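Local coordinates for protein ribosomal RNA small subunit methyltransferase E (Bacillus subtilis, PDB 1VHK) that probably methylates the N3 position of a specific uridine in 16S ribosomal RNA, using S-adenosyl-L-methionine, within the assembled small ribosomal subunit, at residues A[77-82]-A[250-255]; A[81-86]-A[242-247]. One frame throughout, in Å; residues are numbered along the deposited sequence.

Interaction 1. Residues A[77-82]-A[250-255]; sequences RELPIK and QTELLR
Pro80 and Thr251 meet at the middle of this contact, with the proline CG 3.3 Å from the threonine CB and the ring lying obliquely across the side chain. The same ring reaches Glu252 through CD, Pro80 CD standing 3.9 Å from Glu252 CG. Next to it, Leu79 and Glu252 cross at about a right angle, and the methyl Leu79 CD2 comes to 3.7 Å from Glu252 OE1. The acid gets there because its chain runs on extended past CG (chi2 172°), which carries CD out from the helix to Leu79.

The polar groups find their partners elsewhere. Thr251 OG1 is hydrogen-bonded to Ile247 O, one turn back in its own helix, while it also lies against Pro80 CG and CD. Glu252 OE2 is hydrogen-bonded to Ser248 OG and forms a salt bridge with Arg232 of the second subunit, an arginine that also bonds to the carbonyl oxygen of Arg77. An alanine in place of Glu252 would probably leave that arginine without its carboxylate mate and open a gap beside Leu79 CD2 and Pro80 CD.

What results is the loop leading into strand 82-88 packed on the C-terminal part of helix 239-253, at the dimer interface of a SPOUT-type methyltransferase domain.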
# COMPACT_ATOMS: atom_id res chain seq x y z
N ARG A 77 -16.34 0.35 -2.21
CA ARG A 77 -14.91 0.69 -2.30
C ARG A 77 -14.08 -0.49 -2.72
O ARG A 77 -12.86 -0.45 -2.53
CB ARG A 77 -14.46 1.32 -0.99
CG ARG A 77 -15.22 2.56 -0.60
CD ARG A 77 -14.80 3.10 0.75
NE ARG A 77 -15.54 4.28 1.18
CZ ARG A 77 -16.69 4.28 1.85
NH1 ARG A 77 -17.27 3.14 2.19
NH2 ARG A 77 -17.24 5.45 2.19
N GLU A 78 -14.70 -1.49 -3.34
CA GLU A 78 -13.97 -2.68 -3.76
C GLU A 78 -13.27 -2.50 -5.10
O GLU A 78 -13.70 -1.72 -5.95
CB GLU A 78 -14.89 -3.89 -3.76
CG GLU A 78 -15.30 -4.42 -2.40
CD GLU A 78 -14.21 -4.78 -1.43
OE1 GLU A 78 -13.23 -5.51 -1.77
OE2 GLU A 78 -14.28 -4.35 -0.25
N LEU A 79 -12.07 -3.08 -5.24
CA LEU A 79 -11.38 -3.02 -6.53
C LEU A 79 -12.30 -3.61 -7.61
O LEU A 79 -12.93 -4.64 -7.36
CB LEU A 79 -10.13 -3.89 -6.53
CG LEU A 79 -8.80 -3.37 -6.09
CD1 LEU A 79 -7.71 -4.43 -6.35
CD2 LEU A 79 -8.43 -2.04 -6.72
N PRO A 80 -12.22 -3.10 -8.83
CA PRO A 80 -13.04 -3.64 -9.91
C PRO A 80 -12.67 -5.06 -10.24
O PRO A 80 -13.48 -5.74 -10.87
CB PRO A 80 -12.79 -2.74 -11.10
CG PRO A 80 -11.75 -1.77 -10.69
CD PRO A 80 -11.46 -1.93 -9.24
N ILE A 81 -11.47 -5.53 -9.91
CA ILE A 81 -11.14 -6.92 -10.23
C ILE A 81 -10.66 -7.65 -8.97
O ILE A 81 -10.10 -6.98 -8.10
CB ILE A 81 -10.06 -7.06 -11.31
CG1 ILE A 81 -8.68 -6.82 -10.73
CG2 ILE A 81 -10.31 -6.10 -12.48
CD1 ILE A 81 -7.53 -7.06 -11.66
N LYS A 82 -10.85 -8.96 -8.93
CA LYS A 82 -10.46 -9.78 -7.80
C LYS A 82 -9.00 -10.14 -7.81
O LYS A 82 -8.52 -10.91 -8.65
CB LYS A 82 -11.31 -11.08 -7.80
CG LYS A 82 -12.78 -10.76 -7.58
CD LYS A 82 -13.61 -11.99 -7.29
CE LYS A 82 -15.05 -11.60 -6.97
NZ LYS A 82 -15.79 -12.72 -6.30
N GLN A 250 -4.63 2.12 -12.21
CA GLN A 250 -5.11 1.79 -13.52
C GLN A 250 -6.62 1.61 -13.61
O GLN A 250 -7.27 2.11 -14.54
CB GLN A 250 -4.43 0.49 -14.01
CG GLN A 250 -5.09 -0.04 -15.29
CD GLN A 250 -4.63 0.75 -16.51
OE1 GLN A 250 -5.42 1.08 -17.38
NE2 GLN A 250 -3.35 1.04 -16.60
N THR A 251 -7.19 0.77 -12.76
CA THR A 251 -8.62 0.48 -12.81
C THR A 251 -9.47 1.52 -12.11
O THR A 251 -10.67 1.54 -12.40
CB THR A 251 -8.95 -0.92 -12.26
OG1 THR A 251 -8.47 -1.01 -10.91
CG2 THR A 251 -8.31 -2.02 -13.09
N GLU A 252 -8.96 2.38 -11.23
CA GLU A 252 -9.77 3.37 -10.56
C GLU A 252 -9.39 4.83 -10.75
O GLU A 252 -10.25 5.71 -10.56
CB GLU A 252 -9.81 3.09 -9.05
CG GLU A 252 -10.00 1.65 -8.65
CD GLU A 252 -9.82 1.45 -7.16
OE1 GLU A 252 -10.75 0.87 -6.53
OE2 GLU A 252 -8.80 1.90 -6.61
N LEU A 253 -8.14 5.19 -10.96
CA LEU A 253 -7.66 6.53 -11.13
C LEU A 253 -7.62 7.01 -12.57
O LEU A 253 -7.73 8.22 -12.84
CB LEU A 253 -6.28 6.71 -10.46
CG LEU A 253 -6.31 7.44 -9.10
CD1 LEU A 253 -7.42 6.87 -8.22
CD2 LEU A 253 -4.98 7.38 -8.38
N LEU A 254 -7.33 6.12 -13.50
CA LEU A 254 -7.29 6.42 -14.92
C LEU A 254 -8.66 6.06 -15.54
O LEU A 254 -9.09 6.68 -16.48
CB LEU A 254 -6.28 5.56 -15.66
CG LEU A 254 -4.80 5.77 -15.48
CD1 LEU A 254 -4.02 4.77 -16.33
CD2 LEU A 254 -4.38 7.19 -15.83
N ARG A 255 -9.23 4.97 -15.02
CA ARG A 255 -10.53 4.53 -15.56
C ARG A 255 -11.65 4.99 -14.67
O ARG A 255 -11.89 4.47 -13.57
CB ARG A 255 -10.54 3.03 -15.83
CG ARG A 255 -9.40 2.58 -16.74
CD ARG A 255 -9.71 1.44 -17.65
NE ARG A 255 -9.13 0.15 -17.29
CZ ARG A 255 -9.79 -0.85 -16.73
NH1 ARG A 255 -11.09 -0.72 -16.45
NH2 ARG A 255 -9.18 -1.99 -16.47

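Interaction 2. Residues A[81-86]-A[242-247]; sequences IKVYIA and YALSAI
The helical turn that presents Leu244 and Ile247 to the strand is held by Ala246 N donating to Tyr242 O at 2.8 Å, followed by Ile247 N donating to Ala243 O at 3.1 Å. Everything that crosses to the strand is aliphatic. Leu244 and Ile247 share the work. Leu244 CG sits beside the backbone N and anti to the carbonyl carbon (chi1 -87°), and from there the branch bends to the strand. Leu244 CD1 lies 3.3 Å from Val83 CG2, the two side chains meeting at a slant. With Ile85 the leucine meets tip to tip, Ile85 CD1 being 3.8 Å from Leu244 CD1 and 4.0 Å from Leu244 CD2.

The helix runs almost antiparallel to strand 82-86, at 170°, with 10.6 Å between the axes of the two short segments. This is the layering of an alpha/beta domain, a helix laid on one face of a parallel sheet, as expected for the SPOUT fold; here the strand lies between strands 109-113 and 200-205.

Near the start of the strand, Ile247 takes over from Leu244. Its CG2 is 4.2 Å from Ile81 CD1, with Val83 CG1 a looser neighbour. Phe188 and Val192 of helix 187-193 press on the same isoleucine, and Leu105 touches Leu244. Elsewhere on the helix, Tyr242 OH is hydrogen-bonded to Ser248 OG of the second subunit.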
# COMPACT_ATOMS: atom_id res chain seq x y z
N ILE A 81 -11.47 -5.53 -9.91
CA ILE A 81 -11.14 -6.92 -10.23
C ILE A 81 -10.66 -7.65 -8.97
O ILE A 81 -10.10 -6.98 -8.10
CB ILE A 81 -10.06 -7.06 -11.31
CG1 ILE A 81 -8.68 -6.82 -10.73
CG2 ILE A 81 -10.31 -6.10 -12.48
CD1 ILE A 81 -7.53 -7.06 -11.66
N LYS A 82 -10.85 -8.96 -8.93
CA LYS A 82 -10.46 -9.78 -7.80
C LYS A 82 -9.00 -10.14 -7.81
O LYS A 82 -8.52 -10.91 -8.65
CB LYS A 82 -11.31 -11.08 -7.80
CG LYS A 82 -12.78 -10.76 -7.58
CD LYS A 82 -13.61 -11.99 -7.29
CE LYS A 82 -15.05 -11.60 -6.97
NZ LYS A 82 -15.79 -12.72 -6.30
N VAL A 83 -8.22 -9.55 -6.86
CA VAL A 83 -6.80 -9.91 -6.92
C VAL A 83 -6.40 -10.76 -5.75
O VAL A 83 -6.88 -10.62 -4.62
CB VAL A 83 -5.85 -8.83 -7.38
CG1 VAL A 83 -6.46 -7.46 -7.51
CG2 VAL A 83 -4.54 -8.80 -6.62
N TYR A 84 -5.82 -11.92 -6.13
CA TYR A 84 -5.34 -12.90 -5.19
C TYR A 84 -3.82 -12.83 -5.04
O TYR A 84 -3.08 -12.97 -6.01
CB TYR A 84 -5.68 -14.31 -5.65
CG TYR A 84 -7.15 -14.65 -5.56
CD1 TYR A 84 -7.59 -15.64 -4.69
CD2 TYR A 84 -8.08 -14.00 -6.34
CE1 TYR A 84 -8.94 -15.99 -4.64
CE2 TYR A 84 -9.42 -14.33 -6.31
CZ TYR A 84 -9.84 -15.32 -5.45
OH TYR A 84 -11.17 -15.65 -5.42
N ILE A 85 -3.38 -12.68 -3.80
CA ILE A 85 -1.96 -12.59 -3.50
C ILE A 85 -1.42 -13.93 -3.02
O ILE A 85 -1.80 -14.42 -1.96
CB ILE A 85 -1.69 -11.52 -2.42
CG1 ILE A 85 -2.40 -10.22 -2.74
CG2 ILE A 85 -0.19 -11.29 -2.26
CD1 ILE A 85 -2.14 -9.64 -4.10
N ALA A 86 -0.51 -14.53 -3.79
CA ALA A 86 0.16 -15.75 -3.33
C ALA A 86 1.56 -15.39 -2.80
O ALA A 86 2.40 -15.06 -3.64
CB ALA A 86 0.30 -16.75 -4.46
N TYR A 242 3.08 -2.58 -4.14
CA TYR A 242 3.22 -1.93 -5.44
C TYR A 242 2.17 -2.46 -6.42
O TYR A 242 1.42 -1.72 -7.08
CB TYR A 242 4.62 -2.29 -5.98
CG TYR A 242 4.96 -1.75 -7.34
CD1 TYR A 242 5.81 -0.66 -7.44
CD2 TYR A 242 4.46 -2.32 -8.51
CE1 TYR A 242 6.15 -0.13 -8.68
CE2 TYR A 242 4.78 -1.79 -9.75
CZ TYR A 242 5.63 -0.71 -9.83
OH TYR A 242 5.98 -0.16 -11.04
N ALA A 243 2.14 -3.80 -6.55
CA ALA A 243 1.17 -4.42 -7.43
C ALA A 243 -0.26 -4.00 -7.13
O ALA A 243 -1.01 -3.73 -8.07
CB ALA A 243 1.26 -5.94 -7.40
N LEU A 244 -0.71 -3.98 -5.87
CA LEU A 244 -2.13 -3.67 -5.65
C LEU A 244 -2.36 -2.18 -5.96
O LEU A 244 -3.41 -1.82 -6.47
CB LEU A 244 -2.65 -3.99 -4.31
CG LEU A 244 -3.21 -5.26 -3.78
CD1 LEU A 244 -3.68 -6.21 -4.84
CD2 LEU A 244 -2.27 -5.92 -2.76
N SER A 245 -1.40 -1.36 -5.56
CA SER A 245 -1.46 0.06 -5.76
C SER A 245 -1.49 0.41 -7.24
O SER A 245 -2.36 1.20 -7.63
CB SER A 245 -0.28 0.78 -5.05
OG SER A 245 -0.36 0.50 -3.65
N ALA A 246 -0.70 -0.25 -8.06
CA ALA A 246 -0.75 -0.03 -9.51
C ALA A 246 -2.11 -0.45 -10.06
O ALA A 246 -2.73 0.31 -10.81
CB ALA A 246 0.39 -0.78 -10.19
N ILE A 247 -2.66 -1.59 -9.63
CA ILE A 247 -3.98 -2.00 -10.17
C ILE A 247 -5.02 -0.94 -9.86
O ILE A 247 -5.88 -0.58 -10.69
CB ILE A 247 -4.33 -3.41 -9.68
CG1 ILE A 247 -3.56 -4.45 -10.47
CG2 ILE A 247 -5.82 -3.72 -9.77
CD1 ILE A 247 -3.08 -5.66 -9.71

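From the N terminus, the chain leaves strand 64-72, passes through 77-82 and enters strand 82-88; here the first segments of the two contacts overlap, at Ile81 and Lys82. It then builds the rest of the parallel sheet and its helices before returning as helix 239-253. Interaction 2 closes a loop of 155 residues, and interaction 1 closes one of 167 just outside it, so the second nests in the first without crossing. Strand and helix run in opposite senses, which puts the entry loop against the C-terminal end of the helix. Leu79 CD1, 4.0 Å from Ile247 CG2, joins the two contacts into one packed strip tying the domain's first strand to its last helix.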